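Local atomic coordinates of oxidoreductase YdhF (Escherichia coli, PDB entry 1OG6), a protein that probably works as an NADPH-dependent oxidoreductase of the aldo/keto reductase family, binding its dinucleotide at the mouth of an alpha/beta barrel. Residues 23-28 with 58-63; 52-57 with 84-89; 97-102 with 127-132. All coordinates share one frame; numbering follows the deposited sequence.

In the fold
From the N terminus, the loop after strand 13-20 carries residues 23-28, and contact 1 closes when they meet the start of helix 60-69. Contact 2 opens inside that span, at residues 52-57, and closes beyond it at the end of strand 79-87, so the two cross rather than nest. Contact 3 follows in series: residues 97-102, which hold the short strand 98-99 antiparallel to strand 79-87, meet the loop after strand 122-127. Contacts 1 and 2 touch, with a probable hydrogen bond Cys60 N to Tyr55 O; contacts 2 and 3 touch, with probable hydrogen bonds Ala87 N to His98 O and His128 N to Cys84 O. Together they link loops around the NADP-binding mouth of the barrel.

Contact 1: 23-28 with 58-63; sequences RLMDWN and YQCEAA. With NAP (NADP nicotinamide-adenine-dinucleotide phosphate), chain F.
Leu24 and Met25 lean on Cys60, joining two of the loop regions that follow strands of the TIM barrel: the one after strand 13-20, with its short helix 24-27, and the one after strand 48-50, leading into helix 60-69. The sulfur of Cys60 is the shared partner. It lies 3.6 Å from Met25 CG and 3.9 Å from Leu24 CB, placed there by a first torsion that sets SG anti to the carbonyl carbon (chi1 -70°). The Met25 chain bends at chi2 (-55°) and crosses the Gln59 side chain at about a right angle, with Met25 SD 3.8 Å from Gln59 CB. Its methyl group turns in toward the helix, although its exact position against Ala63 is doubtful. Leu24 reaches the same helix with one branch, CD2 standing 4.2 Å from Ala63 CB and also close to the carbonyl oxygen of Cys60. The interface is thus apolar and held by van der Waals contact.

Behind it, the indole of Trp27 lays one face against the backbone of Arg23 and Leu24, near the ring's rim. On the other segment Glu61 points away from the contact and hydrogen-bonds Ser82 and Ser113, tying helix 60-69 to strand 79-87 and helix 103-116. The Cys60 side chain also lies about 4 Å (nearest atoms) from that of Tyr55, the proton donor by similarity, so the contact borders the probable active site.

Arg23 sends its guanidinium to NADP, whose adenosine ribose sets C3B over one face of it. Arg23 NE stands 2.9 Å from NADP O2N, and Arg23 NH2 2.8 Å from NADP O3B of that ribose. From Arg23 NH1 a hydrogen bond of 2.9 Å runs to NADP O1N on the nicotinamide-side phosphate, bent to 140° at the hydrogen.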
loop_
_atom_site.group_PDB
_atom_site.type_symbol
_atom_site.label_atom_id
_atom_site.label_comp_id
_atom_site.label_asym_id
_atom_site.label_seq_id
_atom_site.Cartn_x
_atom_site.Cartn_y
_atom_site.Cartn_z
ATOM N N ARG C 23 9.055 31.658 3.229
ATOM C CA ARG C 23 8.529 32.878 3.813
ATOM C C ARG C 23 9.391 34.075 3.463
ATOM O O ARG C 23 9.174 35.168 3.978
ATOM C CB ARG C 23 8.435 32.754 5.333
ATOM C CG ARG C 23 7.455 31.703 5.812
ATOM C CD ARG C 23 8.117 30.345 5.983
ATOM N NE ARG C 23 7.157 29.316 6.378
ATOM C CZ ARG C 23 6.299 29.429 7.393
ATOM N NH1 ARG C 23 5.465 28.436 7.673
ATOM N NH2 ARG C 23 6.266 30.537 8.124
ATOM N N LEU C 24 10.358 33.871 2.574
ATOM C CA LEU C 24 11.272 34.937 2.170
ATOM C C LEU C 24 10.605 36.294 2.034
ATOM O O LEU C 24 11.114 37.294 2.530
ATOM C CB LEU C 24 11.970 34.584 0.855
ATOM C CG LEU C 24 12.897 35.664 0.297
ATOM C CD1 LEU C 24 13.901 36.095 1.350
ATOM C CD2 LEU C 24 13.601 35.128 -0.941
ATOM N N MET C 25 9.463 36.329 1.363
ATOM C CA MET C 25 8.758 37.586 1.178
ATOM C C MET C 25 8.410 38.232 2.513
ATOM O O MET C 25 8.492 39.452 2.658
ATOM C CB MET C 25 7.488 37.367 0.354
ATOM C CG MET C 25 7.754 37.044 -1.112
ATOM S SD MET C 25 8.792 38.280 -1.945
ATOM C CE MET C 25 10.210 37.322 -2.289
ATOM N N ASP C 26 8.044 37.399 3.484
ATOM C CA ASP C 26 7.662 37.855 4.818
ATOM C C ASP C 26 8.805 38.396 5.663
ATOM O O ASP C 26 8.584 39.212 6.552
ATOM C CB ASP C 26 6.976 36.717 5.571
ATOM C CG ASP C 26 5.694 36.276 4.903
ATOM O OD1 ASP C 26 5.262 35.132 5.141
ATOM O OD2 ASP C 26 5.113 37.076 4.144
ATOM N N TRP C 27 10.023 37.945 5.391
ATOM C CA TRP C 27 11.160 38.410 6.164
ATOM C C TRP C 27 11.502 39.845 5.794
ATOM O O TRP C 27 12.245 40.516 6.511
ATOM C CB TRP C 27 12.380 37.511 5.937
ATOM C CG TRP C 27 12.104 36.047 6.111
ATOM C CD1 TRP C 27 11.061 35.477 6.794
ATOM C CD2 TRP C 27 12.877 34.962 5.585
ATOM N NE1 TRP C 27 11.136 34.108 6.718
ATOM C CE2 TRP C 27 12.241 33.763 5.982
ATOM C CE3 TRP C 27 14.047 34.886 4.815
ATOM C CZ2 TRP C 27 12.736 32.500 5.632
ATOM C CZ3 TRP C 27 14.539 33.634 4.468
ATOM C CH2 TRP C 27 13.883 32.456 4.877
ATOM N N ASN C 28 10.954 40.317 4.677
ATOM C CA ASN C 28 11.210 41.680 4.223
ATOM C C ASN C 28 12.708 41.975 4.285
ATOM O O ASN C 28 13.198 42.512 5.280
ATOM C CB ASN C 28 10.458 42.683 5.109
ATOM C CG ASN C 28 8.946 42.531 5.023
ATOM O OD1 ASN C 28 8.206 43.109 5.821
ATOM N ND2 ASN C 28 8.481 41.759 4.047
ATOM N N TYR C 58 5.013 33.597 -6.677
ATOM C CA TYR C 58 5.965 33.555 -7.779
ATOM C C TYR C 58 6.989 34.693 -7.672
ATOM O O TYR C 58 7.540 35.134 -8.684
ATOM C CB TYR C 58 5.226 33.654 -9.115
ATOM C CG TYR C 58 4.235 32.535 -9.384
ATOM C CD1 TYR C 58 4.668 31.281 -9.818
ATOM C CD2 TYR C 58 2.858 32.741 -9.236
ATOM C CE1 TYR C 58 3.757 30.263 -10.103
ATOM C CE2 TYR C 58 1.938 31.728 -9.519
ATOM C CZ TYR C 58 2.394 30.492 -9.954
ATOM O OH TYR C 58 1.493 29.492 -10.258
ATOM N N GLN C 59 7.249 35.155 -6.448
ATOM C CA GLN C 59 8.198 36.247 -6.213
ATOM C C GLN C 59 9.490 35.848 -5.506
ATOM O O GLN C 59 10.539 36.438 -5.756
ATOM C CB GLN C 59 7.539 37.347 -5.389
ATOM C CG GLN C 59 6.451 38.112 -6.098
ATOM C CD GLN C 59 5.679 39.006 -5.148
ATOM O OE1 GLN C 59 4.995 38.520 -4.244
ATOM N NE2 GLN C 59 5.786 40.320 -5.341
ATOM N N CYS C 60 9.404 34.860 -4.620
ATOM C CA CYS C 60 10.554 34.406 -3.846
ATOM C C CYS C 60 11.817 34.039 -4.627
ATOM O O CYS C 60 12.926 34.406 -4.214
ATOM C CB CYS C 60 10.140 33.248 -2.941
ATOM S SG CYS C 60 9.063 33.771 -1.591
ATOM N N GLU C 61 11.671 33.317 -5.738
ATOM C CA GLU C 61 12.836 32.946 -6.548
ATOM C C GLU C 61 13.511 34.208 -7.066
ATOM O O GLU C 61 14.710 34.422 -6.871
ATOM C CB GLU C 61 12.424 32.115 -7.754
ATOM C CG GLU C 61 11.812 30.786 -7.455
ATOM C CD GLU C 61 11.753 29.942 -8.699
ATOM O OE1 GLU C 61 11.293 30.464 -9.737
ATOM O OE2 GLU C 61 12.171 28.768 -8.644
ATOM N N ALA C 62 12.711 35.027 -7.743
ATOM C CA ALA C 62 13.154 36.287 -8.314
ATOM C C ALA C 62 13.845 37.158 -7.262
ATOM O O ALA C 62 14.935 37.684 -7.490
ATOM C CB ALA C 62 11.959 37.017 -8.901
ATOM N N ALA C 63 13.206 37.306 -6.109
ATOM C CA ALA C 63 13.757 38.108 -5.033
ATOM C C ALA C 63 15.146 37.627 -4.647
ATOM O O ALA C 63 16.032 38.439 -4.385
ATOM C CB ALA C 63 12.842 38.053 -3.834
HETATM P PA NAP F . 9.012 25.091 9.972
HETATM O O1A NAP F . 8.000 24.435 10.705
HETATM O O2A NAP F . 10.487 24.752 9.997
HETATM O O5B NAP F . 8.967 26.665 10.283
HETATM C C5B NAP F . 8.868 27.064 11.666
HETATM C C4B NAP F . 8.158 28.461 11.616
HETATM O O4B NAP F . 8.047 28.811 13.050
HETATM C C3B NAP F . 9.006 29.612 11.017
HETATM O O3B NAP F . 8.105 30.372 10.220
HETATM C C2B NAP F . 9.534 30.434 12.177
HETATM O O2B NAP F . 9.408 31.841 11.984
HETATM C C1B NAP F . 8.700 29.994 13.416
HETATM N N9A NAP F . 9.574 29.762 14.555
HETATM C C8A NAP F . 10.801 29.131 14.657
HETATM N N7A NAP F . 11.304 29.113 15.878
HETATM C C5A NAP F . 10.338 29.777 16.623
HETATM C C6A NAP F . 10.305 30.076 17.997
HETATM N N6A NAP F . 11.240 29.769 18.918
HETATM N N1A NAP F . 9.179 30.771 18.474
HETATM N N3A NAP F . 8.145 30.863 16.248
HETATM C C4A NAP F . 9.266 30.179 15.803
HETATM O O3 NAP F . 8.629 25.019 8.432
HETATM P PN NAP F . 7.870 26.021 7.482
HETATM O O1N NAP F . 6.509 25.764 6.998
HETATM O O2N NAP F . 8.829 26.937 6.792
HETATM O O5D NAP F . 8.156 24.908 6.337
HETATM C C5D NAP F . 9.450 24.206 6.169
HETATM C C4D NAP F . 10.068 24.478 4.806
HETATM O O4D NAP F . 9.726 23.473 3.815
HETATM C C3D NAP F . 9.784 25.868 4.132
HETATM O O3D NAP F . 10.830 26.811 4.391
HETATM O O2D NAP F . 10.688 25.948 1.811
HETATM C C1D NAP F . 9.363 24.096 2.544
HETATM N N1N NAP F . 7.962 23.666 2.174
HETATM C C2N NAP F . 7.732 22.621 1.241
HETATM C C3N NAP F . 6.418 22.285 0.913
HETATM C C7N NAP F . 6.175 21.154 -0.096
HETATM O O7N NAP F . 5.025 20.904 -0.350
HETATM N N7N NAP F . 7.165 20.504 -0.645
HETATM C C4N NAP F . 5.275 22.988 1.508
HETATM C C5N NAP F . 5.545 24.029 2.444
HETATM C C6N NAP F . 6.881 24.389 2.792
HETATM P P2B NAP F . 10.507 32.924 12.474
HETATM O O1X NAP F . 11.919 33.139 11.941
HETATM O O2X NAP F . 9.772 34.050 13.165
HETATM O O3X NAP F . 10.181 33.457 11.096
#

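Contact 2: 52-57 with 84-89; sequences ADIYGG and CGIATT. With NAP (NADP nicotinamide-adenine-dinucleotide phosphate), chain F.
Ile54 meets Ile86 and Thr88 through a first torsion (chi1 68°) that sets CG2 anti to the carbonyl carbon, where it touches both, while CG1 carries CD1 to Ile86; Asp53 reaches Cys84 with CG anti to its backbone N (chi1 -159°). The isoleucines cross obliquely: Ile54 CG2 is 3.9 Å from Ile86 CB, and Ile54 CD1 lies 4.0 Å from Ile86 CG2. Thr88 comes in at about a right angle, its OG1 3.6 Å from Ile54 CB. Asp53 lies along the backbone at Cys84, with CB 3.5 Å from Cys84 CA and OD2 3.6 Å from Gly85 N. An alanine at Asp53 would probably open a gap against Cys84 and toward Ser109 and His105 of helix 103-116.

Tyr55, the proton donor by similarity, turns its CB away from this interface. Ala52 CB sits over the centre of its ring, and Tyr55 OH stands 3.1 Å from C2N of the NADP nicotinamide ring. A weak hydrogen bond links that OH to Lys83, consistent with the Tyr-Lys pair of aldo/keto reductases.

Helix 103-116 packs on Asp53 and Cys84 through Ser109, and His128 lies against Ile54 and Ile86. The contact therefore bridges the loop after strand 48-50 and the end of strand 79-87, which pairs with strands 48-50, 98-99 and 122-127.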
loop_
_atom_site.group_PDB
_atom_site.type_symbol
_atom_site.label_atom_id
_atom_site.label_comp_id
_atom_site.label_asym_id
_atom_site.label_seq_id
_atom_site.Cartn_x
_atom_site.Cartn_y
_atom_site.Cartn_z
ATOM N N ALA C 52 10.936 27.067 -4.718
ATOM C CA ALA C 52 9.855 26.464 -5.485
ATOM C C ALA C 52 9.163 27.401 -6.466
ATOM O O ALA C 52 9.240 28.627 -6.373
ATOM C CB ALA C 52 8.827 25.842 -4.553
ATOM N N ASP C 53 8.486 26.772 -7.414
ATOM C CA ASP C 53 7.727 27.420 -8.471
ATOM C C ASP C 53 6.868 28.572 -7.934
ATOM O O ASP C 53 7.187 29.748 -8.089
ATOM C CB ASP C 53 6.835 26.340 -9.107
ATOM C CG ASP C 53 6.370 26.686 -10.506
ATOM O OD1 ASP C 53 6.843 27.691 -11.078
ATOM O OD2 ASP C 53 5.532 25.928 -11.043
ATOM N N ILE C 54 5.781 28.188 -7.279
ATOM C CA ILE C 54 4.777 29.085 -6.716
ATOM C C ILE C 54 5.114 29.973 -5.513
ATOM O O ILE C 54 4.348 30.881 -5.199
ATOM C CB ILE C 54 3.569 28.256 -6.323
ATOM C CG1 ILE C 54 3.948 27.344 -5.151
ATOM C CG2 ILE C 54 3.138 27.404 -7.503
ATOM C CD1 ILE C 54 2.873 26.388 -4.732
ATOM N N TYR C 55 6.235 29.716 -4.842
ATOM C CA TYR C 55 6.635 30.465 -3.641
ATOM C C TYR C 55 6.607 31.993 -3.646
ATOM O O TYR C 55 7.272 32.640 -4.459
ATOM C CB TYR C 55 8.018 30.002 -3.178
ATOM C CG TYR C 55 7.998 28.651 -2.520
ATOM C CD1 TYR C 55 6.809 27.950 -2.390
ATOM C CD2 TYR C 55 9.166 28.060 -2.051
ATOM C CE1 TYR C 55 6.772 26.696 -1.822
ATOM C CE2 TYR C 55 9.143 26.795 -1.474
ATOM C CZ TYR C 55 7.936 26.117 -1.369
ATOM O OH TYR C 55 7.877 24.840 -0.868
ATOM N N GLY C 56 5.845 32.547 -2.698
ATOM C CA GLY C 56 5.717 33.988 -2.544
ATOM C C GLY C 56 4.936 34.663 -3.654
ATOM O O GLY C 56 5.168 35.834 -3.966
ATOM N N GLY C 57 3.994 33.930 -4.239
ATOM C CA GLY C 57 3.215 34.473 -5.333
ATOM C C GLY C 57 4.123 34.573 -6.539
ATOM O O GLY C 57 4.032 35.514 -7.319
ATOM N N CYS C 84 8.165 22.578 -9.226
ATOM C CA CYS C 84 7.249 23.082 -10.238
ATOM C C CYS C 84 6.186 22.013 -10.397
ATOM O O CYS C 84 6.460 20.835 -10.170
ATOM C CB CYS C 84 7.969 23.283 -11.575
ATOM S SG CYS C 84 8.177 21.767 -12.546
ATOM N N GLY C 85 4.980 22.412 -10.780
ATOM C CA GLY C 85 3.930 21.431 -10.954
ATOM C C GLY C 85 2.642 21.860 -10.298
ATOM O O GLY C 85 1.677 21.098 -10.245
ATOM N N ILE C 86 2.624 23.082 -9.784
ATOM C CA ILE C 86 1.425 23.602 -9.145
ATOM C C ILE C 86 0.973 24.916 -9.797
ATOM O O ILE C 86 1.786 25.692 -10.308
ATOM C CB ILE C 86 1.642 23.819 -7.620
ATOM C CG1 ILE C 86 2.042 22.499 -6.959
ATOM C CG2 ILE C 86 0.359 24.319 -6.970
ATOM C CD1 ILE C 86 2.085 22.549 -5.450
ATOM N N ALA C 87 -0.335 25.146 -9.792
ATOM C CA ALA C 87 -0.895 26.356 -10.365
ATOM C C ALA C 87 -1.704 27.111 -9.307
ATOM O O ALA C 87 -2.840 26.745 -8.994
ATOM C CB ALA C 87 -1.767 26.005 -11.552
ATOM N N THR C 88 -1.096 28.157 -8.755
ATOM C CA THR C 88 -1.711 28.993 -7.733
ATOM C C THR C 88 -2.668 29.980 -8.381
ATOM O O THR C 88 -2.567 30.246 -9.575
ATOM C CB THR C 88 -0.625 29.768 -6.950
ATOM O OG1 THR C 88 0.035 28.872 -6.050
ATOM C CG2 THR C 88 -1.219 30.909 -6.160
ATOM N N THR C 89 -3.610 30.508 -7.606
ATOM C CA THR C 89 -4.553 31.479 -8.143
ATOM C C THR C 89 -3.956 32.881 -8.087
ATOM O O THR C 89 -4.667 33.878 -8.221
ATOM C CB THR C 89 -5.891 31.467 -7.382
ATOM O OG1 THR C 89 -5.647 31.598 -5.978
ATOM C CG2 THR C 89 -6.645 30.179 -7.661
HETATM P PA NAP F . 9.012 25.091 9.972
HETATM O O1A NAP F . 8.000 24.435 10.705
HETATM O O2A NAP F . 10.487 24.752 9.997
HETATM O O5B NAP F . 8.967 26.665 10.283
HETATM C C5B NAP F . 8.868 27.064 11.666
HETATM C C4B NAP F . 8.158 28.461 11.616
HETATM O O4B NAP F . 8.047 28.811 13.050
HETATM C C3B NAP F . 9.006 29.612 11.017
HETATM O O3B NAP F . 8.105 30.372 10.220
HETATM C C2B NAP F . 9.534 30.434 12.177
HETATM O O2B NAP F . 9.408 31.841 11.984
HETATM C C1B NAP F . 8.700 29.994 13.416
HETATM N N9A NAP F . 9.574 29.762 14.555
HETATM C C8A NAP F . 10.801 29.131 14.657
HETATM N N7A NAP F . 11.304 29.113 15.878
HETATM C C5A NAP F . 10.338 29.777 16.623
HETATM C C6A NAP F . 10.305 30.076 17.997
HETATM N N6A NAP F . 11.240 29.769 18.918
HETATM N N1A NAP F . 9.179 30.771 18.474
HETATM N N3A NAP F . 8.145 30.863 16.248
HETATM C C4A NAP F . 9.266 30.179 15.803
HETATM O O3 NAP F . 8.629 25.019 8.432
HETATM P PN NAP F . 7.870 26.021 7.482
HETATM O O1N NAP F . 6.509 25.764 6.998
HETATM O O2N NAP F . 8.829 26.937 6.792
HETATM O O5D NAP F . 8.156 24.908 6.337
HETATM C C5D NAP F . 9.450 24.206 6.169
HETATM C C4D NAP F . 10.068 24.478 4.806
HETATM O O4D NAP F . 9.726 23.473 3.815
HETATM C C3D NAP F . 9.784 25.868 4.132
HETATM O O3D NAP F . 10.830 26.811 4.391
HETATM O O2D NAP F . 10.688 25.948 1.811
HETATM C C1D NAP F . 9.363 24.096 2.544
HETATM N N1N NAP F . 7.962 23.666 2.174
HETATM C C2N NAP F . 7.732 22.621 1.241
HETATM C C3N NAP F . 6.418 22.285 0.913
HETATM C C7N NAP F . 6.175 21.154 -0.096
HETATM O O7N NAP F . 5.025 20.904 -0.350
HETATM N N7N NAP F . 7.165 20.504 -0.645
HETATM C C4N NAP F . 5.275 22.988 1.508
HETATM C C5N NAP F . 5.545 24.029 2.444
HETATM C C6N NAP F . 6.881 24.389 2.792
HETATM P P2B NAP F . 10.507 32.924 12.474
HETATM O O1X NAP F . 11.919 33.139 11.941
HETATM O O2X NAP F . 9.772 34.050 13.165
HETATM O O3X NAP F . 10.181 33.457 11.096
#

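Contact 3: 97-102 with 127-132; sequences GHYITD and IHRPDP. With NAP (NADP nicotinamide-adenine-dinucleotide phosphate), chain F.
Tyr99 lies aslant the side chain of Arg129, its ring plane only 23° from that of the guanidinium; Arg129 CG comes nearest to Tyr99 OH, at 3.2 Å. Asp131 runs antiparallel alongside the tyrosine side chain, with its carboxylate turned 78° from the ring. Pro132 crosses at about a right angle and sets CD at the ring edge, 3.8 Å from Tyr99 CD2. At the phenol end, a water 3.0 Å from Tyr99 OH donates to Pro130 O at 2.6 Å, joining the two segments.

In the barrel, this packing fastens the loop after strand 122-127 to the short strand 98-99, which is antiparallel to strand 79-87. The loop carries His128 and Arg129 to the cofactor: the carboxamide oxygen O7N lies at the edge of the imidazole, 3.7 Å from His128 CE1.

Thr101 leans over Asp131, with Thr101 CG2 3.6 Å from Asp131 CB. Thr101 OG1 donates to Asp131 OD2 over 3.2 Å, meeting the anti side 17° out of the carboxylate plane. That same oxygen forms a salt bridge with Arg282 of the second subunit, whose Phe286 also packs on Asp131.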
loop_
_atom_site.group_PDB
_atom_site.type_symbol
_atom_site.label_atom_id
_atom_site.label_comp_id
_atom_site.label_asym_id
_atom_site.label_seq_id
_atom_site.Cartn_x
_atom_site.Cartn_y
_atom_site.Cartn_z
ATOM N N GLY C 97 -7.329 26.519 -7.880
ATOM C CA GLY C 97 -6.073 25.879 -7.530
ATOM C C GLY C 97 -5.997 24.484 -8.117
ATOM O O GLY C 97 -6.884 23.659 -7.890
ATOM N N HIS C 98 -4.936 24.219 -8.874
ATOM C CA HIS C 98 -4.761 22.918 -9.506
ATOM C C HIS C 98 -3.293 22.567 -9.754
ATOM O O HIS C 98 -2.391 23.144 -9.138
ATOM C CB HIS C 98 -5.539 22.872 -10.827
ATOM C CG HIS C 98 -5.170 23.961 -11.785
ATOM N ND1 HIS C 98 -5.366 25.296 -11.506
ATOM C CD2 HIS C 98 -4.601 23.914 -13.011
ATOM C CE1 HIS C 98 -4.933 26.023 -12.517
ATOM N NE2 HIS C 98 -4.463 25.209 -13.444
ATOM N N TYR C 99 -3.070 21.616 -10.661
ATOM C CA TYR C 99 -1.729 21.153 -11.006
ATOM C C TYR C 99 -1.460 21.220 -12.512
ATOM O O TYR C 99 -2.381 21.105 -13.324
ATOM C CB TYR C 99 -1.543 19.698 -10.570
ATOM C CG TYR C 99 -1.823 19.396 -9.116
ATOM C CD1 TYR C 99 -1.271 20.172 -8.101
ATOM C CD2 TYR C 99 -2.558 18.268 -8.754
ATOM C CE1 TYR C 99 -1.435 19.828 -6.763
ATOM C CE2 TYR C 99 -2.725 17.916 -7.424
ATOM C CZ TYR C 99 -2.158 18.697 -6.434
ATOM O OH TYR C 99 -2.289 18.335 -5.115
ATOM N N ILE C 100 -0.190 21.393 -12.876
ATOM C CA ILE C 100 0.212 21.428 -14.282
ATOM C C ILE C 100 1.538 20.680 -14.504
ATOM O O ILE C 100 2.600 21.283 -14.667
ATOM C CB ILE C 100 0.356 22.867 -14.806
ATOM C CG1 ILE C 100 -0.840 23.703 -14.358
ATOM C CG2 ILE C 100 0.408 22.854 -16.334
ATOM C CD1 ILE C 100 -0.666 25.181 -14.591
ATOM N N THR C 101 1.446 19.351 -14.501
ATOM C CA THR C 101 2.586 18.466 -14.707
ATOM C C THR C 101 2.736 18.186 -16.207
ATOM O O THR C 101 3.265 17.153 -16.616
ATOM C CB THR C 101 2.387 17.128 -13.953
ATOM O OG1 THR C 101 1.227 16.458 -14.459
ATOM C CG2 THR C 101 2.191 17.377 -12.466
ATOM N N ASP C 102 2.250 19.127 -17.011
ATOM C CA ASP C 102 2.305 19.056 -18.469
ATOM C C ASP C 102 3.755 19.220 -18.924
ATOM O O ASP C 102 4.465 20.099 -18.444
ATOM C CB ASP C 102 1.422 20.173 -19.046
ATOM C CG ASP C 102 1.637 20.392 -20.531
ATOM O OD1 ASP C 102 1.435 19.434 -21.311
ATOM O OD2 ASP C 102 2.003 21.530 -20.914
ATOM N N ILE C 127 9.113 17.714 -8.620
ATOM C CA ILE C 127 7.727 17.859 -9.051
ATOM C C ILE C 127 7.020 18.185 -7.728
ATOM O O ILE C 127 6.769 17.307 -6.910
ATOM C CB ILE C 127 7.140 16.550 -9.632
ATOM C CG1 ILE C 127 7.908 16.143 -10.886
ATOM C CG2 ILE C 127 5.668 16.739 -9.956
ATOM C CD1 ILE C 127 7.772 17.107 -12.016
ATOM N N HIS C 128 6.730 19.463 -7.526
ATOM C CA HIS C 128 6.101 19.963 -6.307
ATOM C C HIS C 128 5.075 19.076 -5.604
ATOM O O HIS C 128 5.186 18.834 -4.410
ATOM C CB HIS C 128 5.450 21.317 -6.591
ATOM C CG HIS C 128 5.524 22.284 -5.449
ATOM N ND1 HIS C 128 5.418 21.894 -4.132
ATOM C CD2 HIS C 128 5.651 23.632 -5.434
ATOM C CE1 HIS C 128 5.474 22.960 -3.353
ATOM N NE2 HIS C 128 5.614 24.028 -4.118
ATOM N N ARG C 129 4.077 18.589 -6.331
ATOM C CA ARG C 129 3.025 17.789 -5.711
ATOM C C ARG C 129 2.451 16.761 -6.713
ATOM O O ARG C 129 2.439 17.012 -7.916
ATOM C CB ARG C 129 1.953 18.771 -5.209
ATOM C CG ARG C 129 0.790 18.187 -4.445
ATOM C CD ARG C 129 1.083 17.957 -2.965
ATOM N NE ARG C 129 1.273 19.197 -2.217
ATOM C CZ ARG C 129 1.213 19.286 -0.889
ATOM N NH1 ARG C 129 0.966 18.212 -0.153
ATOM N NH2 ARG C 129 1.400 20.453 -0.291
ATOM N N PRO C 130 1.995 15.583 -6.227
ATOM C CA PRO C 130 1.418 14.492 -7.033
ATOM C C PRO C 130 0.069 14.829 -7.681
ATOM O O PRO C 130 -0.912 15.150 -7.006
ATOM C CB PRO C 130 1.317 13.342 -6.032
ATOM C CG PRO C 130 1.061 14.043 -4.751
ATOM C CD PRO C 130 2.049 15.189 -4.808
ATOM N N ASP C 131 0.017 14.704 -9.000
ATOM C CA ASP C 131 -1.173 15.061 -9.765
ATOM C C ASP C 131 -2.015 13.892 -10.314
ATOM O O ASP C 131 -1.478 12.951 -10.901
ATOM C CB ASP C 131 -0.706 15.992 -10.900
ATOM C CG ASP C 131 -1.831 16.470 -11.778
ATOM O OD1 ASP C 131 -2.888 16.854 -11.234
ATOM O OD2 ASP C 131 -1.643 16.479 -13.014
ATOM N N PRO C 132 -3.351 13.932 -10.108
ATOM C CA PRO C 132 -4.236 12.869 -10.602
ATOM C C PRO C 132 -4.100 12.716 -12.113
ATOM O O PRO C 132 -4.249 11.619 -12.651
ATOM C CB PRO C 132 -5.627 13.361 -10.206
ATOM C CG PRO C 132 -5.378 14.070 -8.948
ATOM C CD PRO C 132 -4.095 14.847 -9.223
HETATM P PA NAP F . 9.012 25.091 9.972
HETATM O O1A NAP F . 8.000 24.435 10.705
HETATM O O2A NAP F . 10.487 24.752 9.997
HETATM O O5B NAP F . 8.967 26.665 10.283
HETATM C C5B NAP F . 8.868 27.064 11.666
HETATM C C4B NAP F . 8.158 28.461 11.616
HETATM O O4B NAP F . 8.047 28.811 13.050
HETATM C C3B NAP F . 9.006 29.612 11.017
HETATM O O3B NAP F . 8.105 30.372 10.220
HETATM C C2B NAP F . 9.534 30.434 12.177
HETATM O O2B NAP F . 9.408 31.841 11.984
HETATM C C1B NAP F . 8.700 29.994 13.416
HETATM N N9A NAP F . 9.574 29.762 14.555
HETATM C C8A NAP F . 10.801 29.131 14.657
HETATM N N7A NAP F . 11.304 29.113 15.878
HETATM C C5A NAP F . 10.338 29.777 16.623
HETATM C C6A NAP F . 10.305 30.076 17.997
HETATM N N6A NAP F . 11.240 29.769 18.918
HETATM N N1A NAP F . 9.179 30.771 18.474
HETATM N N3A NAP F . 8.145 30.863 16.248
HETATM C C4A NAP F . 9.266 30.179 15.803
HETATM O O3 NAP F . 8.629 25.019 8.432
HETATM P PN NAP F . 7.870 26.021 7.482
HETATM O O1N NAP F . 6.509 25.764 6.998
HETATM O O2N NAP F . 8.829 26.937 6.792
HETATM O O5D NAP F . 8.156 24.908 6.337
HETATM C C5D NAP F . 9.450 24.206 6.169
HETATM C C4D NAP F . 10.068 24.478 4.806
HETATM O O4D NAP F . 9.726 23.473 3.815
HETATM C C3D NAP F . 9.784 25.868 4.132
HETATM O O3D NAP F . 10.830 26.811 4.391
HETATM O O2D NAP F . 10.688 25.948 1.811
HETATM C C1D NAP F . 9.363 24.096 2.544
HETATM N N1N NAP F . 7.962 23.666 2.174
HETATM C C2N NAP F . 7.732 22.621 1.241
HETATM C C3N NAP F . 6.418 22.285 0.913
HETATM C C7N NAP F . 6.175 21.154 -0.096
HETATM O O7N NAP F . 5.025 20.904 -0.350
HETATM N N7N NAP F . 7.165 20.504 -0.645
HETATM C C4N NAP F . 5.275 22.988 1.508
HETATM C C5N NAP F . 5.545 24.029 2.444
HETATM C C6N NAP F . 6.881 24.389 2.792
HETATM P P2B NAP F . 10.507 32.924 12.474
HETATM O O1X NAP F . 11.919 33.139 11.941
HETATM O O2X NAP F . 9.772 34.050 13.165
HETATM O O3X NAP F . 10.181 33.457 11.096
HETATM O O HOH W 1 -2.382 15.380 -4.934
#